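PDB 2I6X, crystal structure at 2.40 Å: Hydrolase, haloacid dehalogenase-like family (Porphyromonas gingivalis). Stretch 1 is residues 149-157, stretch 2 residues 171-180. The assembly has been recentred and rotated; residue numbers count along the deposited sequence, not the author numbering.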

ATOM      1  N   TYR A 149      -1.598   2.535  11.071  1.00 64.40           N
ATOM      2  CA  TYR A 149      -1.027   3.056   9.833  1.00 64.69           C
ATOM      3  C   TYR A 149       0.426   3.329  10.026  1.00 64.07           C
ATOM      4  O   TYR A 149       0.847   3.741  11.083  1.00 64.85           O
ATOM      5  CB  TYR A 149      -1.763   4.331   9.333  1.00 64.56           C
ATOM      6  CG  TYR A 149      -1.858   5.451  10.362  1.00 65.51           C
ATOM      7  CD1 TYR A 149      -2.868   5.438  11.359  1.00 65.69           C
ATOM      8  CD2 TYR A 149      -0.952   6.518  10.358  1.00 63.78           C
ATOM      9  CE1 TYR A 149      -2.964   6.452  12.322  1.00 64.03           C
ATOM     10  CE2 TYR A 149      -1.037   7.540  11.341  1.00 64.95           C
ATOM     11  CZ  TYR A 149      -2.049   7.493  12.305  1.00 65.22           C
ATOM     12  OH  TYR A 149      -2.150   8.496  13.265  1.00 68.57           O
ATOM     13  N   LYS A 150       1.189   3.089   8.980  1.00 64.74           N
ATOM     14  CA  LYS A 150       2.571   3.525   8.914  1.00 64.61           C
ATOM     15  C   LYS A 150       2.570   5.055   8.887  1.00 64.38           C
ATOM     16  O   LYS A 150       1.662   5.652   8.328  1.00 64.39           O
ATOM     17  CB  LYS A 150       3.213   2.995   7.648  1.00 63.98           C
ATOM     18  CG  LYS A 150       3.269   1.497   7.584  1.00 64.08           C
ATOM     19  CD  LYS A 150       3.974   1.006   6.300  1.00 61.38           C
ATOM     20  CE  LYS A 150       3.062   1.175   5.111  1.00 61.19           C
ATOM     21  NZ  LYS A 150       3.753   0.811   3.861  1.00 63.06           N
ATOM     22  N   PRO A 151       3.609   5.681   9.449  1.00 64.26           N
ATOM     23  CA  PRO A 151       4.822   5.042   9.987  1.00 64.71           C
ATOM     24  C   PRO A 151       4.838   4.691  11.482  1.00 64.23           C
ATOM     25  O   PRO A 151       5.903   4.532  12.054  1.00 63.75           O
ATOM     26  CB  PRO A 151       5.915   6.085   9.676  1.00 64.99           C
ATOM     27  CG  PRO A 151       5.172   7.435   9.716  1.00 64.22           C
ATOM     28  CD  PRO A 151       3.680   7.149   9.547  1.00 64.06           C
ATOM     29  N   ASN A 152       3.683   4.564  12.118  1.00 64.66           N
ATOM     30  CA  ASN A 152       3.666   4.204  13.533  1.00 64.16           C
ATOM     31  C   ASN A 152       4.233   2.811  13.698  1.00 63.87           C
ATOM     32  O   ASN A 152       4.049   1.952  12.823  1.00 63.13           O
ATOM     33  CB  ASN A 152       2.254   4.240  14.091  1.00 64.57           C
ATOM     34  CG  ASN A 152       1.644   5.617  14.042  1.00 66.99           C
ATOM     35  OD1 ASN A 152       2.322   6.595  14.309  1.00 69.34           O
ATOM     36  ND2 ASN A 152       0.350   5.701  13.700  1.00 67.21           N
ATOM     37  N   GLU A 153       4.917   2.603  14.817  1.00 63.44           N
ATOM     38  CA  GLU A 153       5.465   1.297  15.185  1.00 64.20           C
ATOM     39  C   GLU A 153       4.385   0.258  15.456  1.00 63.63           C
ATOM     40  O   GLU A 153       4.585  -0.914  15.154  1.00 64.04           O
ATOM     41  CB  GLU A 153       6.420   1.416  16.395  1.00 63.80           C
ATOM     42  CG  GLU A 153       7.702   2.122  16.036  1.00 65.02           C
ATOM     43  CD  GLU A 153       8.668   2.304  17.171  1.00 67.63           C
ATOM     44  OE1 GLU A 153       8.458   1.752  18.280  1.00 70.02           O
ATOM     45  OE2 GLU A 153       9.682   3.004  16.945  1.00 70.00           O
ATOM     46  N   ASP A 154       3.232   0.670  15.983  1.00 63.80           N
ATOM     47  CA  ASP A 154       2.193  -0.315  16.286  1.00 63.66           C
ATOM     48  C   ASP A 154       1.843  -1.232  15.111  1.00 63.23           C
ATOM     49  O   ASP A 154       1.668  -2.428  15.309  1.00 63.52           O
ATOM     50  CB  ASP A 154       0.954   0.242  17.025  1.00 64.09           C
ATOM     51  CG  ASP A 154       0.208   1.362  16.279  1.00 65.24           C
ATOM     52  OD1 ASP A 154      -0.539   2.078  17.000  1.00 67.94           O
ATOM     53  OD2 ASP A 154       0.322   1.541  15.040  1.00 64.23           O
ATOM     54  N   ILE A 155       1.809  -0.702  13.894  1.00 62.77           N
ATOM     55  CA  ILE A 155       1.427  -1.533  12.748  1.00 61.82           C
ATOM     56  C   ILE A 155       2.548  -2.556  12.419  1.00 62.09           C
ATOM     57  O   ILE A 155       2.265  -3.722  12.144  1.00 62.31           O
ATOM     58  CB  ILE A 155       0.966  -0.702  11.496  1.00 61.79           C
ATOM     59  CG1 ILE A 155       0.109  -1.600  10.562  1.00 60.82           C
ATOM     60  CG2 ILE A 155       2.191   0.017  10.792  1.00 59.93           C
ATOM     61  CD1 ILE A 155      -0.434  -0.952   9.252  1.00 60.87           C
ATOM     62  N   PHE A 156       3.805  -2.125  12.482  1.00 61.55           N
ATOM     63  CA  PHE A 156       4.940  -3.053  12.415  1.00 61.39           C
ATOM     64  C   PHE A 156       4.894  -4.141  13.492  1.00 61.96           C
ATOM     65  O   PHE A 156       5.178  -5.324  13.204  1.00 61.76           O
ATOM     66  CB  PHE A 156       6.259  -2.298  12.495  1.00 60.53           C
ATOM     67  CG  PHE A 156       6.543  -1.443  11.267  1.00 59.79           C
ATOM     68  CD1 PHE A 156       7.328  -1.934  10.228  1.00 58.44           C
ATOM     69  CD2 PHE A 156       6.015  -0.160  11.159  1.00 58.40           C
ATOM     70  CE1 PHE A 156       7.603  -1.150   9.087  1.00 61.14           C
ATOM     71  CE2 PHE A 156       6.272   0.655  10.014  1.00 61.60           C
ATOM     72  CZ  PHE A 156       7.065   0.160   8.977  1.00 59.99           C
ATOM     73  N   LEU A 157       4.548  -3.746  14.720  1.00 61.88           N
ATOM     74  CA  LEU A 157       4.558  -4.681  15.828  1.00 63.03           C
ATOM     75  C   LEU A 157       3.435  -5.739  15.737  1.00 62.94           C
ATOM     76  O   LEU A 157       3.661  -6.911  16.049  1.00 62.18           O
ATOM     77  CB  LEU A 157       4.562  -3.942  17.181  1.00 63.53           C
ATOM     78  CG  LEU A 157       5.744  -2.981  17.462  1.00 64.85           C
ATOM     79  CD1 LEU A 157       5.608  -2.382  18.840  1.00 67.38           C
ATOM     80  CD2 LEU A 157       7.065  -3.666  17.403  1.00 66.95           C
ATOM     81  N   LEU A 171      13.510  -8.391   4.864  1.00 60.33           N
ATOM     82  CA  LEU A 171      13.770  -7.255   3.977  1.00 60.82           C
ATOM     83  C   LEU A 171      12.480  -6.469   3.744  1.00 60.99           C
ATOM     84  O   LEU A 171      11.484  -7.045   3.331  1.00 61.08           O
ATOM     85  CB  LEU A 171      14.388  -7.742   2.664  1.00 60.41           C
ATOM     86  CG  LEU A 171      14.631  -6.732   1.551  1.00 61.20           C
ATOM     87  CD1 LEU A 171      15.619  -5.648   2.000  1.00 59.91           C
ATOM     88  CD2 LEU A 171      15.141  -7.466   0.302  1.00 60.96           C
ATOM     89  N   PHE A 172      12.491  -5.168   4.044  1.00 61.93           N
ATOM     90  CA  PHE A 172      11.292  -4.295   3.946  1.00 62.27           C
ATOM     91  C   PHE A 172      11.452  -3.336   2.784  1.00 62.49           C
ATOM     92  O   PHE A 172      12.424  -2.573   2.733  1.00 62.89           O
ATOM     93  CB  PHE A 172      11.079  -3.533   5.269  1.00 62.16           C
ATOM     94  CG  PHE A 172       9.917  -2.521   5.247  1.00 63.38           C
ATOM     95  CD1 PHE A 172       8.586  -2.951   5.258  1.00 65.20           C
ATOM     96  CD2 PHE A 172      10.168  -1.143   5.249  1.00 62.47           C
ATOM     97  CE1 PHE A 172       7.498  -2.015   5.256  1.00 65.10           C
ATOM     98  CE2 PHE A 172       9.121  -0.209   5.255  1.00 64.75           C
ATOM     99  CZ  PHE A 172       7.773  -0.641   5.256  1.00 64.24           C
ATOM    100  N   ILE A 173      10.536  -3.406   1.810  1.00 63.85           N
ATOM    101  CA  ILE A 173      10.669  -2.635   0.555  1.00 62.01           C
ATOM    102  C   ILE A 173       9.545  -1.621   0.492  1.00 63.52           C
ATOM    103  O   ILE A 173       8.368  -1.976   0.299  1.00 64.32           O
ATOM    104  CB  ILE A 173      10.736  -3.558  -0.688  1.00 62.72           C
ATOM    105  CG1 ILE A 173      11.840  -4.615  -0.520  1.00 60.59           C
ATOM    106  CG2 ILE A 173      10.924  -2.735  -2.010  1.00 60.18           C
ATOM    107  CD1 ILE A 173      11.763  -5.807  -1.512  1.00 58.90           C
ATOM    108  N   ASP A 174       9.894  -0.352   0.706  1.00 63.87           N
ATOM    109  CA  ASP A 174       8.888   0.725   0.805  1.00 64.43           C
ATOM    110  C   ASP A 174       9.503   2.007   0.260  1.00 64.37           C
ATOM    111  O   ASP A 174      10.649   2.285   0.533  1.00 65.04           O
ATOM    112  CB  ASP A 174       8.422   0.911   2.253  1.00 63.76           C
ATOM    113  CG  ASP A 174       7.093   1.688   2.388  1.00 66.05           C
ATOM    114  OD1 ASP A 174       6.876   2.689   1.683  1.00 69.57           O
ATOM    115  OD2 ASP A 174       6.244   1.320   3.244  1.00 67.18           O
ATOM    116  N   ASP A 175       8.725   2.770  -0.500  1.00 64.05           N
ATOM    117  CA  ASP A 175       9.175   3.997  -1.145  1.00 64.91           C
ATOM    118  C   ASP A 175       8.980   5.191  -0.227  1.00 63.93           C
ATOM    119  O   ASP A 175       9.382   6.307  -0.561  1.00 64.01           O
ATOM    120  CB  ASP A 175       8.388   4.226  -2.467  1.00 65.79           C
ATOM    121  CG  ASP A 175       6.844   4.331  -2.241  1.00 67.94           C
ATOM    122  OD1 ASP A 175       6.240   3.490  -1.496  1.00 70.60           O
ATOM    123  OD2 ASP A 175       6.240   5.262  -2.830  1.00 71.41           O
ATOM    124  N   GLY A 176       8.334   4.949   0.911  1.00 63.19           N
ATOM    125  CA  GLY A 176       8.082   5.966   1.925  1.00 61.60           C
ATOM    126  C   GLY A 176       9.227   6.121   2.892  1.00 61.14           C
ATOM    127  O   GLY A 176       9.450   5.248   3.750  1.00 62.36           O
ATOM    128  N   PRO A 177       9.954   7.247   2.790  1.00 60.66           N
ATOM    129  CA  PRO A 177      11.062   7.531   3.698  1.00 59.90           C
ATOM    130  C   PRO A 177      10.735   7.335   5.182  1.00 61.00           C
ATOM    131  O   PRO A 177      11.543   6.749   5.902  1.00 60.79           O
ATOM    132  CB  PRO A 177      11.414   8.983   3.365  1.00 59.53           C
ATOM    133  CG  PRO A 177      11.096   9.075   1.846  1.00 58.74           C
ATOM    134  CD  PRO A 177       9.799   8.303   1.746  1.00 60.13           C
ATOM    135  N   ALA A 178       9.581   7.834   5.649  1.00 61.46           N
ATOM    136  CA  ALA A 178       9.189   7.684   7.073  1.00 61.61           C
ATOM    137  C   ALA A 178       8.912   6.231   7.429  1.00 61.20           C
ATOM    138  O   ALA A 178       9.225   5.793   8.502  1.00 62.97           O
ATOM    139  CB  ALA A 178       7.969   8.578   7.420  1.00 61.29           C
ATOM    140  N   ASN A 179       8.325   5.483   6.506  1.00 62.45           N
ATOM    141  CA  ASN A 179       8.083   4.046   6.680  1.00 62.55           C
ATOM    142  C   ASN A 179       9.406   3.260   6.816  1.00 62.46           C
ATOM    143  O   ASN A 179       9.557   2.440   7.732  1.00 62.89           O
ATOM    144  CB  ASN A 179       7.251   3.520   5.490  1.00 62.53           C
ATOM    145  CG  ASN A 179       5.847   4.164   5.400  1.00 63.31           C
ATOM    146  OD1 ASN A 179       5.377   4.823   6.332  1.00 62.01           O
ATOM    147  ND2 ASN A 179       5.165   3.945   4.266  1.00 62.24           N
ATOM    148  N   VAL A 180      10.340   3.519   5.895  1.00 61.47           N
ATOM    149  CA  VAL A 180      11.709   2.994   5.968  1.00 61.00           C
ATOM    150  C   VAL A 180      12.440   3.329   7.266  1.00 61.15           C
ATOM    151  O   VAL A 180      13.034   2.445   7.910  1.00 62.00           O
ATOM    152  CB  VAL A 180      12.544   3.465   4.732  1.00 60.96           C
ATOM    153  CG1 VAL A 180      14.018   3.239   4.934  1.00 58.78           C
ATOM    154  CG2 VAL A 180      12.059   2.779   3.494  1.00 59.67           C
TER

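Three residues carry most of this contact: Asn179 on the helix of stretch 2, and Lys150 and Pro151 in the loop that precedes the helix of stretch 1. They cover 65, 59 and 50 Å² of the 301 Å² buried in total, and the backbones come closest in the same place, with CA of Pro151 4.7 Å from CA of Asn179.

The polar centre is a buried salt bridge. Lys150 leaves the loop with its CA-to-CB bond toward stretch 2 and runs through chi angles m, t, m, t; the m at chi3 puts the one bend in an otherwise extended outer chain. Its NZ thereby arrives 2.6 Å from OD2 of Asp174, donating a hydrogen bond within the ion pair. A charged amine is costly to bury, and here the cost is met by a full opposite charge, with a further hydrogen bond from NZ elsewhere in the structure. The methylenes serve as well: CD of Lys150 lies 4.3 Å from CZ of Phe172, so part of the chain runs past carbon, at the edge of that ring, before its tip meets the carboxylate.

Asp174 is held ready for this by its own stretch. N of Gly176 donates to OD1 of Asp174 at 2.8 Å, and ND2 of Asn179 donates to OD2 of Asp174 at 3.0 Å, with a weak bond from the same ND2 to OD1 of Asp174 at 3.3 Å. Gly176 sits at the N-cap position, and the absence of a side chain there matters: an ideal CB would come within 2.8 Å of ND2 of Asn179, in the space the amide needs.

Asn179 covers the most surface although its CA-to-CB bond points sideways; at chi1 m its end comes nearer to stretch 1. The amide suits this place through its nitrogen, which can donate to both oxygens of Asp174; OD1 of Asn179 packs against the loop, 3.1 Å from CB of Lys150 and 3.6 Å from CB of Pro151. Those are contacts with carbon, not hydrogen bonds. ND2 of Asn179 also lies 3.5 Å from NZ of Lys150, but both are donors, and the two groups are neighbours around a shared carboxylate.

Pro151, which follows a cis peptide bond, has its CA-to-CB bond toward stretch 2 and packs on Ala178, near the start of that helix. Its CG meets CB of Ala178 at 3.8 Å, and its CB lies 3.5 Å from O of Ala178. The ring thus packs on both the methyl group and the backbone oxygen, and the two small apolar side chains bring no polar group that needs a partner.

The aromatic pair, both rings buried, adds apolar packing. The edge of Phe156 is directed at the face of Phe172, with centroids 5.4 Å apart, planes at 63°, and CE1 of Phe156 3.9 Å from CZ of Phe172. This sets the slightly positive edge hydrogens of one ring against the electron-rich face of the other. CZ of Phe156 also reaches within 3.6 Å of O of Asn179, a packing contact. The rule to read here is a single buried charge pair, braced by an amide and accompanied by proline and aromatic packing.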